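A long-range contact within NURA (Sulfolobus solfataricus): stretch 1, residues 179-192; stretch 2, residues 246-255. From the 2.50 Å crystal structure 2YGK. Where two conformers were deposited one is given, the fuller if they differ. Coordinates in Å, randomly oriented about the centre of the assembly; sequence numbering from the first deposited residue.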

HETATM    1  N   MSE A 179      14.805  10.405  -3.329  0.50 55.64           N
HETATM    2  CA  MSE A 179      14.449  10.378  -4.737  0.50 55.69           C
HETATM    3  C   MSE A 179      15.614  10.877  -5.584  0.50 56.83           C
HETATM    4  O   MSE A 179      16.015  10.223  -6.551  0.50 56.14           O
ATOM      5  N   LEU A 180      16.162  12.030  -5.211  1.00 58.89           N
ATOM      6  CA  LEU A 180      17.329  12.584  -5.901  1.00 60.09           C
ATOM      7  C   LEU A 180      18.494  11.595  -5.941  1.00 58.18           C
ATOM      8  O   LEU A 180      19.051  11.326  -7.007  1.00 57.66           O
ATOM      9  N   LEU A 181      18.834  11.038  -4.781  1.00 56.51           N
ATOM     10  CA  LEU A 181      19.907  10.040  -4.693  1.00 54.94           C
ATOM     11  C   LEU A 181      19.747   8.919  -5.726  1.00 52.63           C
ATOM     12  O   LEU A 181      20.688   8.566  -6.445  1.00 52.43           O
ATOM     13  N   ASN A 182      18.552   8.358  -5.803  1.00 50.54           N
ATOM     14  CA  ASN A 182      18.305   7.341  -6.813  1.00 48.90           C
ATOM     15  C   ASN A 182      18.552   7.844  -8.249  1.00 49.85           C
ATOM     16  O   ASN A 182      19.187   7.156  -9.046  1.00 49.60           O
ATOM     17  N   GLN A 183      18.084   9.046  -8.571  1.00 51.40           N
ATOM     18  CA  GLN A 183      18.280   9.604  -9.918  1.00 52.66           C
ATOM     19  C   GLN A 183      19.766   9.769 -10.240  1.00 53.55           C
ATOM     20  O   GLN A 183      20.206   9.469 -11.348  1.00 54.14           O
ATOM     21  N   PHE A 184      20.533  10.203  -9.255  1.00 54.48           N
ATOM     22  CA  PHE A 184      21.965  10.384  -9.388  1.00 56.05           C
ATOM     23  C   PHE A 184      22.655   9.040  -9.505  1.00 54.44           C
ATOM     24  O   PHE A 184      23.557   8.874 -10.330  1.00 56.30           O
ATOM     25  N   LEU A 185      22.206   8.063  -8.723  1.00 52.05           N
ATOM     26  CA  LEU A 185      22.715   6.694  -8.827  1.00 49.99           C
ATOM     27  C   LEU A 185      22.418   5.982 -10.156  1.00 49.04           C
ATOM     28  O   LEU A 185      23.282   5.287 -10.707  1.00 48.75           O
ATOM     29  N   VAL A 186      21.194   6.105 -10.663  1.00 48.65           N
ATOM     30  CA  VAL A 186      20.897   5.560 -12.007  1.00 47.75           C
ATOM     31  C   VAL A 186      21.836   6.216 -12.984  1.00 50.21           C
ATOM     32  O   VAL A 186      22.407   5.552 -13.831  1.00 49.66           O
ATOM     33  N   SER A 187      22.004   7.524 -12.849  1.00 52.93           N
ATOM     34  CA  SER A 187      22.810   8.268 -13.819  1.00 56.53           C
ATOM     35  C   SER A 187      24.254   7.807 -13.898  1.00 57.31           C
ATOM     36  O   SER A 187      24.835   7.822 -14.974  1.00 58.38           O
ATOM     37  N   LYS A 188      24.828   7.411 -12.767  1.00 57.12           N
ATOM     38  CA  LYS A 188      26.184   6.892 -12.757  1.00 58.51           C
ATOM     39  C   LYS A 188      26.228   5.534 -13.446  1.00 56.10           C
ATOM     40  O   LYS A 188      27.139   5.250 -14.211  1.00 56.59           O
ATOM     41  N   ILE A 189      25.216   4.711 -13.180  1.00 53.35           N
ATOM     42  CA  ILE A 189      25.138   3.372 -13.744  1.00 51.08           C
ATOM     43  C   ILE A 189      25.074   3.423 -15.284  1.00 51.62           C
ATOM     44  O   ILE A 189      25.798   2.725 -15.959  1.00 50.35           O
ATOM     45  N   ILE A 190      24.225   4.297 -15.794  1.00 53.01           N
ATOM     46  CA  ILE A 190      24.059   4.502 -17.210  1.00 55.07           C
ATOM     47  C   ILE A 190      25.347   4.931 -17.851  1.00 58.62           C
ATOM     48  O   ILE A 190      25.723   4.412 -18.889  1.00 59.17           O
ATOM     49  N   GLU A 191      26.046   5.865 -17.250  1.00 62.35           N
ATOM     50  CA  GLU A 191      27.289   6.310 -17.881  1.00 67.03           C
ATOM     51  C   GLU A 191      28.451   5.307 -17.785  1.00 66.99           C
ATOM     52  O   GLU A 191      29.278   5.269 -18.671  1.00 69.33           O
ATOM     53  N   GLU A 192      28.502   4.491 -16.744  1.00 65.38           N
ATOM     54  CA  GLU A 192      29.571   3.516 -16.606  1.00 65.64           C
ATOM     55  C   GLU A 192      29.231   2.231 -17.395  1.00 63.80           C
ATOM     56  O   GLU A 192      30.128   1.509 -17.881  1.00 65.19           O
ATOM     57  N   PRO A 246      23.285  18.789 -12.240  1.00127.06           N
ATOM     58  CA  PRO A 246      24.613  18.198 -12.306  1.00127.05           C
ATOM     59  C   PRO A 246      24.681  17.016 -13.305  1.00124.73           C
ATOM     60  O   PRO A 246      24.608  17.254 -14.509  1.00125.71           O
ATOM     61  N   GLU A 247      24.821  15.777 -12.819  1.00121.73           N
ATOM     62  CA  GLU A 247      24.882  14.569 -13.675  1.00119.61           C
ATOM     63  C   GLU A 247      23.496  14.078 -14.069  1.00116.31           C
ATOM     64  O   GLU A 247      23.303  13.578 -15.170  1.00115.63           O
ATOM     65  N   ILE A 248      22.543  14.196 -13.148  1.00114.28           N
ATOM     66  CA  ILE A 248      21.156  13.839 -13.409  1.00111.71           C
ATOM     67  C   ILE A 248      20.666  14.515 -14.674  1.00113.37           C
ATOM     68  O   ILE A 248      20.029  13.879 -15.509  1.00111.68           O
ATOM     69  N   GLU A 249      20.967  15.805 -14.818  1.00116.55           N
ATOM     70  CA  GLU A 249      20.629  16.517 -16.048  1.00118.72           C
ATOM     71  C   GLU A 249      21.119  15.764 -17.285  1.00117.06           C
ATOM     72  O   GLU A 249      20.404  15.743 -18.271  1.00117.06           O
ATOM     73  N   VAL A 250      22.276  15.089 -17.214  1.00115.25           N
ATOM     74  CA  VAL A 250      22.761  14.234 -18.332  1.00113.81           C
ATOM     75  C   VAL A 250      21.880  12.970 -18.604  1.00109.60           C
ATOM     76  O   VAL A 250      22.128  12.202 -19.523  1.00108.70           O
ATOM     77  N   LEU A 251      20.842  12.786 -17.804  1.00107.34           N
ATOM     78  CA  LEU A 251      19.884  11.706 -17.959  1.00103.79           C
ATOM     79  C   LEU A 251      18.582  12.187 -18.589  1.00104.62           C
ATOM     80  O   LEU A 251      17.699  11.392 -18.867  1.00101.90           O
ATOM     81  N   ARG A 252      18.459  13.494 -18.805  1.00108.35           N
ATOM     82  CA  ARG A 252      17.232  14.058 -19.366  1.00110.32           C
ATOM     83  C   ARG A 252      17.079  13.761 -20.867  1.00109.96           C
ATOM     84  O   ARG A 252      15.966  13.489 -21.314  1.00109.48           O
ATOM     85  N   LYS A 253      18.168  13.783 -21.645  1.00110.18           N
ATOM     86  CA  LYS A 253      18.112  13.278 -23.047  1.00109.74           C
ATOM     87  C   LYS A 253      18.592  11.836 -23.134  1.00104.93           C
ATOM     88  O   LYS A 253      19.316  11.480 -24.082  1.00105.69           O
HETATM   89  N   MSE A 254      18.207  11.000 -22.167  1.00 99.25           N
HETATM   90  CA  MSE A 254      18.417   9.584 -22.355  1.00 94.67           C
HETATM   91  C   MSE A 254      17.201   9.081 -23.082  1.00 91.12           C
HETATM   92  O   MSE A 254      16.071   9.314 -22.661  1.00 90.79           O
ATOM     93  N   GLU A 255      17.462   8.468 -24.228  1.00 87.72           N
ATOM     94  CA  GLU A 255      16.471   7.714 -24.951  1.00 83.87           C
ATOM     95  C   GLU A 255      16.811   6.251 -24.723  1.00 77.99           C
ATOM     96  O   GLU A 255      17.971   5.840 -24.856  1.00 77.75           O
TER

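Two carboxylates meet at the edge of this contact: E191 OE2 lies 2.9 Å from E247 OE1, a like-charge pair of acceptors with no hydrogen bond between them. K188 NZ lies close to both glutamates, which can offset part of the repulsion. K188 NZ donates a hydrogen bond to E191 OE2 at 2.9 Å as part of a salt bridge to a residue three positions along the helix, and K188 NZ also reaches E247 OE2 in a longer salt bridge of 3.7 Å. One lysine thus serves a glutamate on its own helix and another across the gap. The CA-to-CB bond of K188 points sideways, and its chain (chi1 m, chi2 off-well at -126°, chi3 and chi4 p) curls so that its end comes nearer to stretch 2. E191 points toward the other stretch with chi1 p, while E247 takes chi1 m and an off-well chi2 of -99°.

Away from this charged cluster the contact is largely apolar, and no hydrogen bond crosses between the stretches. I248 and L251 carry much of the packing from the irregular stretch onto the regular helix. I248, in the mt rotamer, starts sideways but sends its CD1 inward, to 3.3 Å from L180 CD2, 3.7 Å from Q183 CB and 4.1 Å from F184 CB. The L180 contact is tight, and the chi1 of L180 sits between wells at -104°. The CA atoms nearest each other across the stretches are those of F184 and I248, 5.4 Å apart. F184, chi1 t, extends its ring alongside E247: E247 CG lies 4.0 Å from F184 CE1, oblique to the ring, and the aliphatic part of the glutamate packs there before its carboxylate turns to the charged cluster.

L251 points toward the helix as tp. L251 CD2 reaches V186 CG1 at 4.2 Å and S187 OG at 3.1 Å, and L251 CD1 lies 4.1 Å from I190 CG1. S187, chi1 m, donates from OG to Q183 O at 2.8 Å, so its hydroxyl has a partner although it faces the apolar L251. S187 OG also lies 3.6 Å from I248 CA.

A type I turn from L251 to M254 then brings a second apolar side chain back to the helix. The selenomethionine M254, chi1 m, places CE 4.0 Å from I190 CG2, so I190, in the mm rotamer, meets both ends of the turn.

The rule is economical: large aliphatics fill the middle, a serine bonded to its own helix sits against the apolar side chains, and a lysine lies close to two glutamates at the margin.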

HETATM    1  CB  MSE A 179      13.214  11.238  -4.987  0.50 57.19           C
HETATM    2  CG  MSE A 179      11.946  10.605  -4.478  0.50 56.89           C
HETATM    3 SE   MSE A 179      10.395  11.710  -4.768  0.50 62.61          SE
HETATM    4  CE  MSE A 179      10.308  11.564  -6.721  0.50 60.11           C
ATOM      5  CB  LEU A 180      17.795  13.887  -5.248  1.00 62.82           C
ATOM      6  CG  LEU A 180      17.457  15.195  -5.967  1.00 65.99           C
ATOM      7  CD1 LEU A 180      18.152  16.356  -5.269  1.00 69.04           C
ATOM      8  CD2 LEU A 180      17.864  15.171  -7.444  1.00 66.44           C
ATOM      9  CB  LEU A 181      19.973   9.431  -3.286  1.00 53.68           C
ATOM     10  CG  LEU A 181      21.168   8.499  -3.066  1.00 52.57           C
ATOM     11  CD1 LEU A 181      22.473   9.194  -3.468  1.00 54.26           C
ATOM     12  CD2 LEU A 181      21.235   7.987  -1.641  1.00 50.85           C
ATOM     13  CB  ASN A 182      16.904   6.809  -6.672  1.00 47.35           C
ATOM     14  CG  ASN A 182      16.680   6.148  -5.352  1.00 46.24           C
ATOM     15  OD1 ASN A 182      17.622   5.797  -4.664  1.00 46.17           O
ATOM     16  ND2 ASN A 182      15.425   5.957  -4.993  1.00 45.08           N
ATOM     17  CB  GLN A 183      17.533  10.938 -10.091  1.00 54.73           C
ATOM     18  CG  GLN A 183      16.010  10.786 -10.189  1.00 54.67           C
ATOM     19  CD  GLN A 183      15.239  12.096 -10.392  1.00 59.43           C
ATOM     20  OE1 GLN A 183      15.769  13.204 -10.243  1.00 62.62           O
ATOM     21  NE2 GLN A 183      13.964  11.960 -10.732  1.00 60.50           N
ATOM     22  CB  PHE A 184      22.493  11.172  -8.195  1.00 57.97           C
ATOM     23  CG  PHE A 184      23.996  11.267  -8.123  1.00 61.92           C
ATOM     24  CD1 PHE A 184      24.701  12.131  -8.959  1.00 65.89           C
ATOM     25  CD2 PHE A 184      24.706  10.515  -7.192  1.00 63.56           C
ATOM     26  CE1 PHE A 184      26.088  12.228  -8.872  1.00 68.95           C
ATOM     27  CE2 PHE A 184      26.099  10.618  -7.095  1.00 66.16           C
ATOM     28  CZ  PHE A 184      26.787  11.474  -7.936  1.00 68.75           C
ATOM     29  CB  LEU A 185      22.183   5.873  -7.659  1.00 47.88           C
ATOM     30  CG  LEU A 185      22.840   6.273  -6.354  1.00 48.31           C
ATOM     31  CD1 LEU A 185      22.138   5.586  -5.202  1.00 45.45           C
ATOM     32  CD2 LEU A 185      24.345   5.952  -6.356  1.00 48.18           C
ATOM     33  CB  VAL A 186      19.468   5.852 -12.462  1.00 47.12           C
ATOM     34  CG1 VAL A 186      19.308   5.596 -13.934  1.00 45.17           C
ATOM     35  CG2 VAL A 186      18.483   5.016 -11.650  1.00 45.17           C
ATOM     36  CB  SER A 187      22.787   9.763 -13.514  1.00 59.00           C
ATOM     37  OG  SER A 187      21.478  10.242 -13.707  1.00 60.75           O
ATOM     38  CB  LYS A 188      26.735   6.808 -11.335  1.00 58.97           C
ATOM     39  CG  LYS A 188      26.847   8.199 -10.678  1.00 65.72           C
ATOM     40  CD  LYS A 188      28.256   8.513 -10.118  1.00 73.47           C
ATOM     41  CE  LYS A 188      29.326   8.667 -11.224  1.00 78.16           C
ATOM     42  NZ  LYS A 188      29.433  10.056 -11.776  1.00 82.52           N
ATOM     43  CB  ILE A 189      23.962   2.615 -13.156  1.00 48.01           C
ATOM     44  CG1 ILE A 189      24.201   2.372 -11.663  1.00 47.54           C
ATOM     45  CG2 ILE A 189      23.775   1.290 -13.850  1.00 45.92           C
ATOM     46  CD1 ILE A 189      22.927   1.957 -10.872  1.00 43.22           C
ATOM     47  CB  ILE A 190      23.017   5.583 -17.527  1.00 55.68           C
ATOM     48  CG1 ILE A 190      21.644   5.188 -16.985  1.00 53.90           C
ATOM     49  CG2 ILE A 190      22.907   5.783 -19.038  1.00 56.80           C
ATOM     50  CD1 ILE A 190      21.153   3.845 -17.498  1.00 51.91           C
ATOM     51  CB  GLU A 191      27.710   7.702 -17.407  1.00 70.18           C
ATOM     52  CG  GLU A 191      28.171   7.776 -15.977  1.00 73.56           C
ATOM     53  CD  GLU A 191      28.705   9.149 -15.620  1.00 80.54           C
ATOM     54  OE1 GLU A 191      29.412   9.749 -16.469  1.00 86.13           O
ATOM     55  OE2 GLU A 191      28.413   9.618 -14.496  1.00 82.23           O
ATOM     56  CB  GLU A 192      29.822   3.221 -15.110  1.00 65.41           C
ATOM     57  CG  GLU A 192      30.669   1.964 -14.820  1.00 66.39           C
ATOM     58  CD  GLU A 192      31.168   1.856 -13.367  1.00 68.11           C
ATOM     59  OE1 GLU A 192      30.822   2.713 -12.508  1.00 69.01           O
ATOM     60  OE2 GLU A 192      31.939   0.903 -13.094  1.00 69.01           O
ATOM     61  CB  PRO A 246      24.858  17.777 -10.857  1.00125.37           C
ATOM     62  CG  PRO A 246      23.516  17.406 -10.375  1.00122.70           C
ATOM     63  CD  PRO A 246      22.562  18.370 -11.029  1.00124.57           C
ATOM     64  CB  GLU A 247      25.581  13.417 -12.945  1.00117.93           C
ATOM     65  CG  GLU A 247      27.006  13.710 -12.475  1.00122.65           C
ATOM     66  CD  GLU A 247      28.093  13.165 -13.398  1.00126.75           C
ATOM     67  OE1 GLU A 247      27.777  12.455 -14.387  1.00126.74           O
ATOM     68  OE2 GLU A 247      29.281  13.452 -13.117  1.00131.55           O
ATOM     69  CB  ILE A 248      20.239  14.250 -12.250  1.00111.20           C
ATOM     70  CG1 ILE A 248      20.454  13.319 -11.059  1.00108.64           C
ATOM     71  CG2 ILE A 248      18.777  14.212 -12.675  1.00109.93           C
ATOM     72  CD1 ILE A 248      19.818  13.814  -9.778  1.00108.85           C
ATOM     73  CB  GLU A 249      21.128  17.968 -16.008  1.00123.29           C
ATOM     74  CG  GLU A 249      20.224  18.881 -15.162  1.00126.22           C
ATOM     75  CD  GLU A 249      20.988  19.725 -14.148  1.00130.70           C
ATOM     76  OE1 GLU A 249      22.113  20.168 -14.471  1.00134.53           O
ATOM     77  OE2 GLU A 249      20.469  19.945 -13.025  1.00131.39           O
ATOM     78  CB  VAL A 250      24.273  13.849 -18.201  1.00114.44           C
ATOM     79  CG1 VAL A 250      24.771  13.112 -19.456  1.00114.04           C
ATOM     80  CG2 VAL A 250      25.135  15.085 -17.986  1.00117.98           C
ATOM     81  CB  LEU A 251      19.597  11.151 -16.572  1.00101.24           C
ATOM     82  CG  LEU A 251      18.842   9.851 -16.418  1.00 97.26           C
ATOM     83  CD1 LEU A 251      19.579   8.724 -17.138  1.00 95.18           C
ATOM     84  CD2 LEU A 251      18.695   9.599 -14.931  1.00 93.95           C
ATOM     85  CB  ARG A 252      17.116  15.560 -19.074  1.00114.53           C
ATOM     86  CG  ARG A 252      16.816  15.911 -17.610  1.00118.82           C
ATOM     87  CD  ARG A 252      16.831  17.445 -17.366  1.00128.92           C
ATOM     88  NE  ARG A 252      16.391  17.801 -16.006  1.00134.05           N
ATOM     89  CZ  ARG A 252      15.363  18.595 -15.691  1.00140.64           C
ATOM     90  NH1 ARG A 252      14.622  19.179 -16.632  1.00144.54           N
ATOM     91  NH2 ARG A 252      15.079  18.820 -14.408  1.00142.15           N
ATOM     92  CB  LYS A 253      18.889  14.136 -24.086  1.00113.87           C
ATOM     93  CG  LYS A 253      20.159  14.742 -23.576  1.00118.44           C
ATOM     94  CD  LYS A 253      20.971  15.599 -24.574  1.00126.13           C
ATOM     95  CE  LYS A 253      21.777  16.761 -23.917  1.00130.89           C
ATOM     96  NZ  LYS A 253      22.026  17.862 -24.844  1.00136.36           N
HETATM   97  CB  MSE A 254      18.688   8.809 -21.057  1.00 92.65           C
HETATM   98  CG  MSE A 254      20.177   8.822 -20.640  1.00 94.93           C
HETATM   99 SE   MSE A 254      21.538   8.825 -22.125  1.00101.08          SE
HETATM  100  CE  MSE A 254      23.126   9.170 -21.059  1.00102.51           C
ATOM    101  CB  GLU A 255      16.494   8.052 -26.449  1.00 86.15           C
ATOM    102  CG  GLU A 255      15.730   9.333 -26.800  1.00 89.64           C
ATOM    103  CD  GLU A 255      15.376   9.431 -28.290  1.00 92.71           C
ATOM    104  OE1 GLU A 255      16.274   9.275 -29.165  1.00 93.64           O
ATOM    105  OE2 GLU A 255      14.183   9.673 -28.577  1.00 93.78           O
TER